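Local coordinates for protein RickCE (Rickettsia bellii, PDB 5HAM) that probably acts as a CE-clan effector protease that removes ubiquitin from modified proteins, this chain holding its catalytic part, at residues A60-I72 with M81-K93. Residues are numbered along the deposited sequence; the frame is centred on the assembly and turned at random.
Sequences AEVQETIKIANLI and MLGDAKKREEILK
Glu-61 O is gripped twice by Thr-65, through its backbone N and through OG1, the hydroxyl lying 2.9 Å from Glu-61 O. That hydroxyl sits above the carbonyl plane, 38° out of it, while Thr-65 CG2 meets Ala-85 CB on the second helix. Val-62 fills a hole between Ala-85, Arg-88, Glu-89 and Leu-92. Val-62 CG1, anti to the backbone N (chi1 165°), meets the second helix 3.4 Å from Ala-85 O. Val-62 CG2 instead lies over one face of the Arg-88 guanidinium, offset toward the rim and 3.3 Å from Arg-88 NH1, and also touches Leu-92 CD1. Glu-61 OE2 approaches the edge of that guanidinium, but at 4.0 Å from Arg-88 NH2 it stays beyond a salt bridge; the firm partner of Arg-88 is Asp-47, bound through NE. One turn on, Ile-66 is the second knob, set among Leu-82, Ala-85, Lys-86 and Glu-89, with Ile-66 CG1 3.6 Å from Ala-85 CB. Glu-89 OE1 rests 3.3 Å from Ile-66 CD1. Its other oxygen, Glu-89 OE2, takes a weak hydrogen bond of 3.4 Å from Gln-63 NE2, the amide and carboxylate planes being steeply turned, and has a long salt bridge to Lys-93 in the same segment. The backbones come closest at Ala-69 and Leu-82, where the small Ala-69 side chain is consistent with the approach, and Ile-72 CD1 touches Met-81 CB, extending the apolar strip. The axes of segments 60-69 and 81-93 approach to 9.0 Å and run at 158°. Helices 52-69 and 75-93 thus form an antiparallel helical hairpin with knobs-into-holes packing, set well away from the centre of the chain.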
loop_
_atom_site.group_PDB
_atom_site.type_symbol
_atom_site.label_atom_id
_atom_site.label_comp_id
_atom_site.label_asym_id
_atom_site.label_seq_id
_atom_site.Cartn_x
_atom_site.Cartn_y
_atom_site.Cartn_z
ATOM N N ALA A 60 23.056 22.365 10.993
ATOM C CA ALA A 60 24.434 22.142 10.589
ATOM C C ALA A 60 24.618 20.811 9.867
ATOM O O ALA A 60 25.200 20.775 8.784
ATOM C CB ALA A 60 25.369 22.226 11.797
ATOM N N GLU A 61 24.123 19.719 10.442
ATOM C CA GLU A 61 24.288 18.429 9.783
ATOM C C GLU A 61 23.518 18.367 8.452
ATOM O O GLU A 61 23.990 17.775 7.475
ATOM C CB GLU A 61 23.932 17.265 10.724
ATOM C CG GLU A 61 22.444 17.082 11.011
ATOM C CD GLU A 61 22.154 16.187 12.219
ATOM O OE1 GLU A 61 22.937 16.220 13.198
ATOM O OE2 GLU A 61 21.135 15.458 12.190
ATOM N N VAL A 62 22.353 19.012 8.404
ATOM C CA VAL A 62 21.557 19.015 7.186
ATOM C C VAL A 62 22.332 19.681 6.060
ATOM O O VAL A 62 22.392 19.167 4.943
ATOM C CB VAL A 62 20.211 19.753 7.374
ATOM C CG1 VAL A 62 19.594 20.058 6.042
ATOM C CG2 VAL A 62 19.265 18.918 8.223
ATOM N N GLN A 63 22.940 20.816 6.378
ATOM C CA GLN A 63 23.672 21.601 5.400
ATOM C C GLN A 63 24.889 20.833 4.876
ATOM O O GLN A 63 25.326 21.035 3.734
ATOM C CB GLN A 63 24.092 22.939 6.015
ATOM C CG GLN A 63 22.943 23.926 6.131
ATOM C CD GLN A 63 23.296 25.192 6.917
ATOM O OE1 GLN A 63 24.346 25.282 7.563
ATOM N NE2 GLN A 63 22.406 26.177 6.860
ATOM N N GLU A 64 25.420 19.947 5.712
ATOM C CA GLU A 64 26.568 19.138 5.339
ATOM C C GLU A 64 26.111 18.003 4.433
ATOM O O GLU A 64 26.762 17.681 3.448
ATOM C CB GLU A 64 27.276 18.589 6.582
ATOM C CG GLU A 64 28.589 19.270 6.886
ATOM C CD GLU A 64 29.627 19.048 5.791
ATOM O OE1 GLU A 64 29.597 17.984 5.121
ATOM O OE2 GLU A 64 30.471 19.948 5.598
ATOM N N THR A 65 24.982 17.405 4.785
ATOM C CA THR A 65 24.369 16.378 3.975
ATOM C C THR A 65 24.147 16.861 2.558
ATOM O O THR A 65 24.516 16.184 1.597
ATOM C CB THR A 65 23.013 16.019 4.530
ATOM O OG1 THR A 65 23.181 15.475 5.839
ATOM C CG2 THR A 65 22.340 15.009 3.638
ATOM N N ILE A 66 23.539 18.040 2.443
ATOM C CA ILE A 66 23.289 18.662 1.158
ATOM C C ILE A 66 24.572 18.679 0.364
ATOM O O ILE A 66 24.588 18.318 -0.806
ATOM C CB ILE A 66 22.779 20.099 1.324
ATOM C CG1 ILE A 66 21.331 20.092 1.815
ATOM C CG2 ILE A 66 22.881 20.872 0.023
ATOM C CD1 ILE A 66 20.789 21.486 2.042
ATOM N N LYS A 67 25.655 19.071 1.025
ATOM C CA LYS A 67 26.961 19.121 0.388
ATOM C C LYS A 67 27.462 17.747 -0.086
ATOM O O LYS A 67 28.142 17.655 -1.105
ATOM C CB LYS A 67 27.972 19.803 1.306
ATOM C CG LYS A 67 27.876 21.315 1.275
ATOM C CD LYS A 67 28.912 21.984 2.168
ATOM C CE LYS A 67 28.689 21.597 3.620
ATOM N NZ LYS A 67 29.318 22.537 4.585
ATOM N N ILE A 68 27.105 16.684 0.628
ATOM C CA ILE A 68 27.536 15.344 0.245
ATOM C C ILE A 68 26.525 14.676 -0.686
ATOM O O ILE A 68 26.907 14.054 -1.679
ATOM C CB ILE A 68 27.748 14.442 1.479
ATOM C CG1 ILE A 68 28.840 15.012 2.381
ATOM C CG2 ILE A 68 28.081 13.008 1.054
ATOM C CD1 ILE A 68 30.198 15.027 1.751
ATOM N N ALA A 69 25.238 14.801 -0.358
ATOM C CA ALA A 69 24.167 14.215 -1.165
ATOM C C ALA A 69 24.282 14.658 -2.614
ATOM O O ALA A 69 23.931 13.924 -3.536
ATOM C CB ALA A 69 22.804 14.587 -0.609
ATOM N N ASN A 70 24.790 15.863 -2.804
ATOM C CA ASN A 70 25.154 16.331 -4.127
ATOM C C ASN A 70 26.087 15.373 -4.879
ATOM O O ASN A 70 26.083 15.343 -6.104
ATOM C CB ASN A 70 25.830 17.692 -4.012
ATOM C CG ASN A 70 25.255 18.706 -4.967
ATOM O OD1 ASN A 70 25.536 18.677 -6.165
ATOM N ND2 ASN A 70 24.452 19.625 -4.438
ATOM N N LEU A 71 26.886 14.599 -4.147
ATOM C CA LEU A 71 27.943 13.786 -4.756
ATOM C C LEU A 71 27.539 12.343 -5.060
ATOM O O LEU A 71 28.281 11.636 -5.727
ATOM C CB LEU A 71 29.176 13.775 -3.864
ATOM N N ILE A 72 26.378 11.907 -4.561
ATOM C CA ILE A 72 25.896 10.540 -4.784
ATOM C C ILE A 72 25.852 10.224 -6.277
ATOM O O ILE A 72 25.237 10.957 -7.056
ATOM C CB ILE A 72 24.490 10.353 -4.192
ATOM C CG1 ILE A 72 24.546 10.377 -2.667
ATOM C CG2 ILE A 72 23.840 9.070 -4.703
ATOM C CD1 ILE A 72 23.263 10.821 -2.048
ATOM N N MET A 81 17.656 11.990 -2.250
ATOM C CA MET A 81 18.280 12.319 -0.975
ATOM C C MET A 81 18.514 13.833 -0.847
ATOM O O MET A 81 18.322 14.421 0.221
ATOM C CB MET A 81 19.563 11.509 -0.787
ATOM C CG MET A 81 19.335 9.973 -0.815
ATOM S SD MET A 81 18.054 9.375 0.333
ATOM C CE MET A 81 18.835 9.846 1.881
ATOM N N LEU A 82 18.901 14.456 -1.951
ATOM C CA LEU A 82 19.176 15.879 -1.973
ATOM C C LEU A 82 17.886 16.675 -1.793
ATOM O O LEU A 82 17.827 17.618 -1.006
ATOM C CB LEU A 82 19.853 16.243 -3.288
ATOM C CG LEU A 82 20.149 17.708 -3.598
ATOM C CD1 LEU A 82 21.007 18.369 -2.517
ATOM C CD2 LEU A 82 20.804 17.825 -4.976
ATOM N N GLY A 83 16.840 16.279 -2.506
ATOM C CA GLY A 83 15.570 16.969 -2.382
ATOM C C GLY A 83 15.070 16.921 -0.949
ATOM O O GLY A 83 14.623 17.917 -0.400
ATOM N N ASP A 84 15.177 15.760 -0.320
ATOM C CA ASP A 84 14.789 15.642 1.077
ATOM C C ASP A 84 15.667 16.455 2.056
ATOM O O ASP A 84 15.162 16.985 3.053
ATOM C CB ASP A 84 14.694 14.173 1.491
ATOM C CG ASP A 84 13.424 13.495 0.951
ATOM O OD1 ASP A 84 12.888 13.965 -0.083
ATOM O OD2 ASP A 84 12.961 12.487 1.546
ATOM N N ALA A 85 16.963 16.564 1.783
ATOM C CA ALA A 85 17.819 17.374 2.649
ATOM C C ALA A 85 17.425 18.838 2.549
ATOM O O ALA A 85 17.300 19.529 3.556
ATOM C CB ALA A 85 19.287 17.193 2.303
ATOM N N LYS A 86 17.211 19.296 1.322
ATOM C CA LYS A 86 16.788 20.664 1.093
ATOM C C LYS A 86 15.459 20.953 1.768
ATOM O O LYS A 86 15.275 22.021 2.360
ATOM C CB LYS A 86 16.733 20.957 -0.407
ATOM C CG LYS A 86 18.110 21.351 -0.944
ATOM C CD LYS A 86 18.265 21.234 -2.433
ATOM C CE LYS A 86 19.547 21.949 -2.862
ATOM N NZ LYS A 86 19.769 21.944 -4.333
ATOM N N LYS A 87 14.545 19.991 1.717
ATOM C CA LYS A 87 13.263 20.174 2.374
ATOM C C LYS A 87 13.446 20.304 3.886
ATOM O O LYS A 87 12.794 21.131 4.539
ATOM C CB LYS A 87 12.299 19.034 2.064
ATOM C CG LYS A 87 10.944 19.209 2.745
ATOM C CD LYS A 87 10.090 17.942 2.680
ATOM C CE LYS A 87 9.124 17.893 3.838
ATOM N NZ LYS A 87 8.632 16.503 4.113
ATOM N N ARG A 88 14.340 19.482 4.429
ATOM C CA ARG A 88 14.657 19.530 5.848
ATOM C C ARG A 88 15.280 20.868 6.224
ATOM O O ARG A 88 14.978 21.425 7.279
ATOM C CB ARG A 88 15.599 18.402 6.214
ATOM C CG ARG A 88 14.907 17.075 6.446
ATOM C CD ARG A 88 15.902 16.040 6.966
ATOM N NE ARG A 88 16.253 16.212 8.380
ATOM C CZ ARG A 88 17.476 16.024 8.879
ATOM N NH1 ARG A 88 18.474 15.674 8.079
ATOM N NH2 ARG A 88 17.706 16.180 10.176
ATOM N N GLU A 89 16.145 21.388 5.360
ATOM C CA GLU A 89 16.718 22.689 5.624
ATOM C C GLU A 89 15.607 23.739 5.727
ATOM O O GLU A 89 15.659 24.605 6.588
ATOM C CB GLU A 89 17.743 23.077 4.561
ATOM C CG GLU A 89 18.499 24.349 4.911
ATOM C CD GLU A 89 19.477 24.791 3.833
ATOM O OE1 GLU A 89 19.347 24.333 2.671
ATOM O OE2 GLU A 89 20.371 25.612 4.154
ATOM N N GLU A 90 14.597 23.646 4.864
ATOM C CA GLU A 90 13.511 24.621 4.865
ATOM C C GLU A 90 12.729 24.539 6.159
ATOM O O GLU A 90 12.351 25.559 6.737
ATOM C CB GLU A 90 12.550 24.408 3.691
ATOM C CG GLU A 90 13.140 24.607 2.310
ATOM C CD GLU A 90 13.533 26.038 2.002
ATOM O OE1 GLU A 90 13.343 26.942 2.850
ATOM O OE2 GLU A 90 14.043 26.262 0.884
ATOM N N ILE A 91 12.482 23.317 6.601
ATOM C CA ILE A 91 11.737 23.091 7.824
ATOM C C ILE A 91 12.467 23.681 9.019
ATOM O O ILE A 91 11.863 24.345 9.854
ATOM C CB ILE A 91 11.450 21.590 8.030
ATOM C CG1 ILE A 91 10.272 21.171 7.141
ATOM C CG2 ILE A 91 11.096 21.286 9.470
ATOM C CD1 ILE A 91 10.123 19.666 6.986
ATOM N N LEU A 92 13.775 23.476 9.078
ATOM C CA LEU A 92 14.546 23.963 10.211
ATOM C C LEU A 92 14.621 25.478 10.238
ATOM O O LEU A 92 14.865 26.066 11.289
ATOM C CB LEU A 92 15.946 23.357 10.216
ATOM C CG LEU A 92 15.883 21.869 10.544
ATOM C CD1 LEU A 92 17.042 21.144 9.901
ATOM C CD2 LEU A 92 15.873 21.681 12.056
ATOM N N LYS A 93 14.404 26.102 9.087
ATOM C CA LYS A 93 14.380 27.564 8.997
ATOM C C LYS A 93 13.058 28.213 9.453
ATOM O O LYS A 93 13.012 29.412 9.671
ATOM C CB LYS A 93 14.685 28.023 7.571
ATOM C CG LYS A 93 16.142 28.002 7.159
ATOM C CD LYS A 93 16.233 28.403 5.675
ATOM C CE LYS A 93 17.662 28.413 5.128
ATOM N NZ LYS A 93 17.670 28.399 3.627
#